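Long-range contact in adenine phosphoribosyltransferase, putative (Trypanosoma brucei brucei, PDB 5VN4), which probably catalyses the transfer of a phosphoribosyl group from 5-phospho-alpha-D-ribose 1-diphosphate to adenine, yielding AMP and diphosphate in purine salvage: residues A[144-157]-A[170-184]. Sequence-based numbering, arbitrary orientation. Where two conformers were deposited one is given.
With HSX (5-O-phosphono-alpha-D-ribofuranose), chain D; ADE (adenine), chain C.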
loop_
_atom_site.group_PDB
_atom_site.type_symbol
_atom_site.label_atom_id
_atom_site.label_comp_id
_atom_site.label_asym_id
_atom_site.label_seq_id
_atom_site.Cartn_x
_atom_site.Cartn_y
_atom_site.Cartn_z
ATOM N N PHE A 144 18.848 2.484 0.470
ATOM C CA PHE A 144 19.361 3.414 -0.527
ATOM C C PHE A 144 20.521 4.152 0.130
ATOM O O PHE A 144 20.736 4.037 1.339
ATOM C CB PHE A 144 18.256 4.356 -1.030
ATOM C CG PHE A 144 17.741 5.292 0.022
ATOM C CD1 PHE A 144 16.851 4.851 0.984
ATOM C CD2 PHE A 144 18.180 6.604 0.070
ATOM C CE1 PHE A 144 16.392 5.705 1.964
ATOM C CE2 PHE A 144 17.714 7.464 1.044
ATOM C CZ PHE A 144 16.832 7.012 1.997
ATOM N N ASP A 145 21.286 4.893 -0.669
ATOM C CA ASP A 145 22.497 5.512 -0.123
ATOM C C ASP A 145 22.802 6.810 -0.866
ATOM O O ASP A 145 21.984 7.314 -1.641
ATOM C CB ASP A 145 23.666 4.512 -0.067
ATOM C CG ASP A 145 24.236 4.164 -1.441
ATOM O OD1 ASP A 145 23.897 4.805 -2.457
ATOM O OD2 ASP A 145 25.052 3.225 -1.504
ATOM N N LYS A 146 24.000 7.356 -0.629
ATOM C CA LYS A 146 24.323 8.675 -1.158
ATOM C C LYS A 146 24.411 8.704 -2.677
ATOM O O LYS A 146 24.355 9.787 -3.267
ATOM C CB LYS A 146 25.605 9.224 -0.514
ATOM C CG LYS A 146 26.816 8.321 -0.629
ATOM C CD LYS A 146 27.999 8.901 0.139
ATOM C CE LYS A 146 29.200 7.994 0.050
ATOM N NZ LYS A 146 29.610 7.827 -1.366
ATOM N N ASN A 147 24.532 7.549 -3.322
ATOM C CA ASN A 147 24.585 7.485 -4.773
ATOM C C ASN A 147 23.218 7.251 -5.396
ATOM O O ASN A 147 23.120 7.103 -6.620
ATOM C CB ASN A 147 25.596 6.419 -5.207
ATOM C CG ASN A 147 27.009 6.788 -4.809
ATOM O OD1 ASN A 147 27.441 7.917 -5.027
ATOM N ND2 ASN A 147 27.720 5.858 -4.187
ATOM N N SER A 148 22.163 7.228 -4.591
ATOM C CA SER A 148 20.824 6.969 -5.087
ATOM C C SER A 148 20.171 8.252 -5.587
ATOM O O SER A 148 20.482 9.358 -5.132
ATOM C CB SER A 148 19.971 6.356 -3.977
ATOM O OG SER A 148 20.579 5.172 -3.475
ATOM N N ARG A 149 19.265 8.086 -6.547
ATOM C CA ARG A 149 18.431 9.167 -7.061
ATOM C C ARG A 149 16.987 8.746 -6.826
ATOM O O ARG A 149 16.487 7.829 -7.489
ATOM C CB ARG A 149 18.721 9.415 -8.542
ATOM C CG ARG A 149 20.070 10.103 -8.786
ATOM C CD ARG A 149 20.416 10.199 -10.266
ATOM N NE ARG A 149 19.274 10.627 -11.069
ATOM C CZ ARG A 149 18.934 11.895 -11.280
ATOM N NH1 ARG A 149 19.647 12.879 -10.743
ATOM N NH2 ARG A 149 17.875 12.179 -12.028
ATOM N N VAL A 150 16.325 9.398 -5.873
ATOM C CA VAL A 150 15.060 8.882 -5.370
ATOM C C VAL A 150 13.883 9.803 -5.676
ATOM O O VAL A 150 14.014 11.024 -5.811
ATOM C CB VAL A 150 15.139 8.545 -3.863
ATOM C CG1 VAL A 150 16.352 7.679 -3.571
ATOM C CG2 VAL A 150 15.170 9.800 -3.035
ATOM N N VAL A 151 12.710 9.184 -5.768
ATOM C CA VAL A 151 11.431 9.882 -5.826
ATOM C C VAL A 151 10.650 9.495 -4.581
ATOM O O VAL A 151 10.580 8.310 -4.243
ATOM C CB VAL A 151 10.646 9.485 -7.093
ATOM C CG1 VAL A 151 9.191 9.966 -7.026
ATOM C CG2 VAL A 151 11.341 10.017 -8.328
ATOM N N LEU A 152 10.078 10.488 -3.896
ATOM C CA LEU A 152 9.132 10.256 -2.806
ATOM C C LEU A 152 7.719 10.291 -3.373
ATOM O O LEU A 152 7.386 11.202 -4.137
ATOM C CB LEU A 152 9.264 11.361 -1.757
ATOM C CG LEU A 152 10.504 11.301 -0.870
ATOM C CD1 LEU A 152 10.677 12.628 -0.136
ATOM C CD2 LEU A 152 10.411 10.147 0.098
ATOM N N ILE A 153 6.883 9.310 -3.010
ATOM C CA ILE A 153 5.518 9.249 -3.524
ATOM C C ILE A 153 4.512 9.042 -2.394
ATOM O O ILE A 153 4.746 8.264 -1.461
ATOM C CB ILE A 153 5.354 8.202 -4.653
ATOM C CG1 ILE A 153 3.990 8.341 -5.341
ATOM C CG2 ILE A 153 5.565 6.775 -4.135
ATOM C CD1 ILE A 153 3.904 7.623 -6.677
ATOM N N ASP A 154 3.392 9.761 -2.485
ATOM C CA ASP A 154 2.258 9.611 -1.583
ATOM C C ASP A 154 0.994 9.863 -2.395
ATOM O O ASP A 154 1.062 10.229 -3.570
ATOM C CB ASP A 154 2.377 10.586 -0.411
ATOM C CG ASP A 154 1.761 10.055 0.862
ATOM O OD1 ASP A 154 1.064 9.013 0.806
ATOM O OD2 ASP A 154 2.006 10.676 1.922
ATOM N N ASP A 155 -0.174 9.685 -1.768
ATOM C CA ASP A 155 -1.395 10.052 -2.483
ATOM C C ASP A 155 -1.663 11.557 -2.417
ATOM O O ASP A 155 -1.745 12.227 -3.452
ATOM C CB ASP A 155 -2.606 9.190 -2.080
ATOM C CG ASP A 155 -3.112 9.455 -0.674
ATOM O OD1 ASP A 155 -2.297 9.750 0.231
ATOM O OD2 ASP A 155 -4.348 9.319 -0.475
ATOM N N VAL A 156 -1.768 12.110 -1.209
ATOM C CA VAL A 156 -2.132 13.508 -0.997
ATOM C C VAL A 156 -0.932 14.245 -0.424
ATOM O O VAL A 156 -0.253 13.737 0.474
ATOM C CB VAL A 156 -3.327 13.617 -0.028
ATOM C CG1 VAL A 156 -3.662 15.088 0.261
ATOM C CG2 VAL A 156 -4.540 12.889 -0.589
ATOM N N ILE A 157 -0.690 15.452 -0.926
ATOM C CA ILE A 157 0.199 16.421 -0.289
ATOM C C ILE A 157 -0.667 17.582 0.175
ATOM O O ILE A 157 -1.302 18.259 -0.645
ATOM C CB ILE A 157 1.326 16.885 -1.224
ATOM C CG1 ILE A 157 2.181 15.684 -1.665
ATOM C CG2 ILE A 157 2.190 17.925 -0.500
ATOM C CD1 ILE A 157 3.187 15.983 -2.720
ATOM N N VAL A 170 15.596 10.864 3.456
ATOM C CA VAL A 170 16.462 10.916 2.279
ATOM C C VAL A 170 17.761 11.632 2.621
ATOM O O VAL A 170 18.859 11.171 2.278
ATOM C CB VAL A 170 15.720 11.595 1.110
ATOM C CG1 VAL A 170 16.666 11.846 -0.056
ATOM C CG2 VAL A 170 14.527 10.758 0.678
ATOM N N ASP A 171 17.645 12.761 3.319
ATOM C CA ASP A 171 18.795 13.542 3.748
ATOM C C ASP A 171 19.711 12.734 4.661
ATOM O O ASP A 171 20.939 12.892 4.616
ATOM C CB ASP A 171 18.277 14.795 4.461
ATOM C CG ASP A 171 19.375 15.744 4.852
ATOM O OD1 ASP A 171 19.896 16.438 3.952
ATOM O OD2 ASP A 171 19.697 15.808 6.056
ATOM N N ALA A 172 19.136 11.851 5.479
ATOM C CA ALA A 172 19.923 11.044 6.406
ATOM C C ALA A 172 20.870 10.086 5.700
ATOM O O ALA A 172 21.826 9.615 6.327
ATOM C CB ALA A 172 18.997 10.269 7.347
ATOM N N CYS A 173 20.628 9.781 4.426
ATOM C CA CYS A 173 21.524 8.941 3.646
ATOM C C CYS A 173 22.280 9.712 2.575
ATOM O O CYS A 173 23.046 9.103 1.815
ATOM C CB CYS A 173 20.759 7.772 3.015
ATOM S SG CYS A 173 19.941 6.682 4.201
ATOM N N GLY A 174 22.099 11.029 2.499
ATOM C CA GLY A 174 22.837 11.829 1.543
ATOM C C GLY A 174 22.429 11.628 0.104
ATOM O O GLY A 174 23.168 12.012 -0.802
ATOM N N ALA A 175 21.261 11.044 -0.136
ATOM C CA ALA A 175 20.836 10.719 -1.486
ATOM C C ALA A 175 20.321 11.960 -2.211
ATOM O O ALA A 175 20.001 12.987 -1.602
ATOM C CB ALA A 175 19.723 9.675 -1.445
ATOM N N THR A 176 20.239 11.854 -3.533
ATOM C CA THR A 176 19.666 12.917 -4.350
ATOM C C THR A 176 18.157 12.730 -4.419
ATOM O O THR A 176 17.674 11.654 -4.793
ATOM C CB THR A 176 20.273 12.893 -5.751
ATOM O OG1 THR A 176 21.665 13.224 -5.665
ATOM C CG2 THR A 176 19.571 13.898 -6.659
ATOM N N LEU A 177 17.412 13.766 -4.038
ATOM C CA LEU A 177 15.958 13.750 -4.143
ATOM C C LEU A 177 15.593 14.370 -5.487
ATOM O O LEU A 177 15.798 15.569 -5.706
ATOM C CB LEU A 177 15.325 14.506 -2.977
ATOM C CG LEU A 177 13.794 14.586 -2.983
ATOM C CD1 LEU A 177 13.153 13.198 -3.068
ATOM C CD2 LEU A 177 13.281 15.337 -1.764
ATOM N N VAL A 178 15.083 13.541 -6.398
ATOM C CA VAL A 178 14.789 14.003 -7.750
ATOM C C VAL A 178 13.455 14.733 -7.805
ATOM O O VAL A 178 13.342 15.798 -8.422
ATOM C CB VAL A 178 14.836 12.809 -8.719
ATOM C CG1 VAL A 178 14.460 13.239 -10.132
ATOM C CG2 VAL A 178 16.215 12.169 -8.699
ATOM N N GLU A 179 12.425 14.174 -7.176
ATOM C CA GLU A 179 11.083 14.705 -7.317
ATOM C C GLU A 179 10.240 14.156 -6.185
ATOM O O GLU A 179 10.515 13.077 -5.646
ATOM C CB GLU A 179 10.490 14.272 -8.664
ATOM C CG GLU A 179 9.148 14.849 -9.007
ATOM C CD GLU A 179 8.882 14.792 -10.492
ATOM O OE1 GLU A 179 9.506 15.578 -11.235
ATOM O OE2 GLU A 179 8.052 13.967 -10.914
ATOM N N VAL A 180 9.206 14.919 -5.848
ATOM C CA VAL A 180 8.142 14.517 -4.943
ATOM C C VAL A 180 6.887 14.344 -5.788
ATOM O O VAL A 180 6.547 15.233 -6.579
ATOM C CB VAL A 180 7.948 15.612 -3.879
ATOM C CG1 VAL A 180 6.578 15.539 -3.239
ATOM C CG2 VAL A 180 9.071 15.542 -2.840
ATOM N N ALA A 181 6.217 13.197 -5.646
ATOM C CA ALA A 181 5.094 12.824 -6.503
ATOM C C ALA A 181 3.850 12.517 -5.678
ATOM O O ALA A 181 3.930 11.897 -4.614
ATOM C CB ALA A 181 5.425 11.585 -7.346
ATOM N N GLY A 182 2.690 12.916 -6.201
ATOM C CA GLY A 182 1.421 12.550 -5.599
ATOM C C GLY A 182 0.303 12.629 -6.617
ATOM O O GLY A 182 0.507 13.024 -7.767
ATOM N N ILE A 183 -0.903 12.263 -6.180
ATOM C CA ILE A 183 -2.064 12.405 -7.052
ATOM C C ILE A 183 -2.950 13.603 -6.723
ATOM O O ILE A 183 -3.721 14.037 -7.592
ATOM C CB ILE A 183 -2.891 11.108 -7.208
ATOM C CG1 ILE A 183 -3.460 10.632 -5.861
ATOM C CG2 ILE A 183 -2.045 10.039 -7.891
ATOM C CD1 ILE A 183 -4.455 9.484 -6.004
ATOM N N LEU A 184 -2.843 14.167 -5.515
ATOM C CA LEU A 184 -3.675 15.298 -5.109
ATOM C C LEU A 184 -2.836 16.253 -4.276
ATOM O O LEU A 184 -2.322 15.872 -3.221
ATOM C CB LEU A 184 -4.887 14.814 -4.304
ATOM C CG LEU A 184 -5.772 15.917 -3.727
ATOM C CD1 LEU A 184 -6.393 16.769 -4.819
ATOM C CD2 LEU A 184 -6.844 15.304 -2.867
HETATM C C1 HSX D . -2.387 11.384 4.828
HETATM O O4 HSX D . -1.663 12.571 5.197
HETATM C C2 HSX D . -2.033 11.193 3.365
HETATM O O2 HSX D . -2.208 9.835 2.942
HETATM C C3 HSX D . -0.596 11.666 3.307
HETATM O O3 HSX D . 0.301 10.658 3.812
HETATM C C4 HSX D . -0.596 12.831 4.285
HETATM C C5 HSX D . -0.792 14.184 3.600
HETATM O O5 HSX D . -0.961 15.220 4.572
HETATM P "P'" HSX D . 0.237 16.256 4.919
HETATM O O1X HSX D . 1.279 15.531 5.751
HETATM O O2X HSX D . 0.774 16.760 3.607
HETATM O O3X HSX D . -0.490 17.334 5.698
HETATM O O1 HSX D . -1.920 10.275 5.606
HETATM N N9 ADE C . -4.440 13.558 3.909
HETATM C C8 ADE C . -4.217 14.816 4.375
HETATM N N7 ADE C . -5.174 15.668 4.080
HETATM C C5 ADE C . -6.084 14.913 3.366
HETATM C C6 ADE C . -7.325 15.234 2.764
HETATM N N6 ADE C . -7.879 16.462 2.790
HETATM N N1 ADE C . -7.982 14.241 2.131
HETATM C C2 ADE C . -7.426 13.020 2.102
HETATM N N3 ADE C . -6.279 12.600 2.633
HETATM C C4 ADE C . -5.647 13.608 3.253
HETATM O O HOH W 1 24.506 6.790 2.320
HETATM O O HOH W 2 22.871 10.638 -5.501
HETATM O O HOH W 3 22.524 13.576 -8.897
#
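Leu152 and Leu177 cross at about a right angle, CD1 to CD1 at 3.9 Å, on the sheet face where Val150 CG2 also meets Val170 CG2 of helix 161-172. With CG trans to the backbone N (chi1 179°), Leu177 swings its CD1 methyl to Leu152. This is the beta-alpha-beta crossover of a type I phosphoribosyltransferase: strands 149-153 and 176-182 run parallel, and Val170 of the connecting helix packs back on strand 149-153. Ile157 CD1 presses tightly on Val180 CG1 at 3.5 Å. At the helix's end, a Schellman motif at Gly174, Cys173 SG sits over one face of the Phe144 ring, 4.2 Å from its centroid, while Ala175 CB meets the ring edge.

Backbone bonds stitch the strands, Val150 using both its N (to Thr176 O) and its O (from Val178 N). Glu179 N, by contrast, is buried without a partner. Arg149 projects from the opposite face; in one of its two modelled conformers Val178 CG2 lies over the guanidinium centre, 3.7 Å above its plane, and NE bonds to Pro80 O.

Farther along, Asp155 O accepts from both Ile183 N and Leu184 N. Asp154 OD2 takes O3 of the bound ribose 5-phosphate (HSX) at 2.5 Å and Asp155 OD1 takes HSX O2 at 2.7 Å; Arg90 holds Asp155 OD2. The apolar strand pairing thus ends in two neighbouring carboxylates, one for each hydroxyl of the ribose diol.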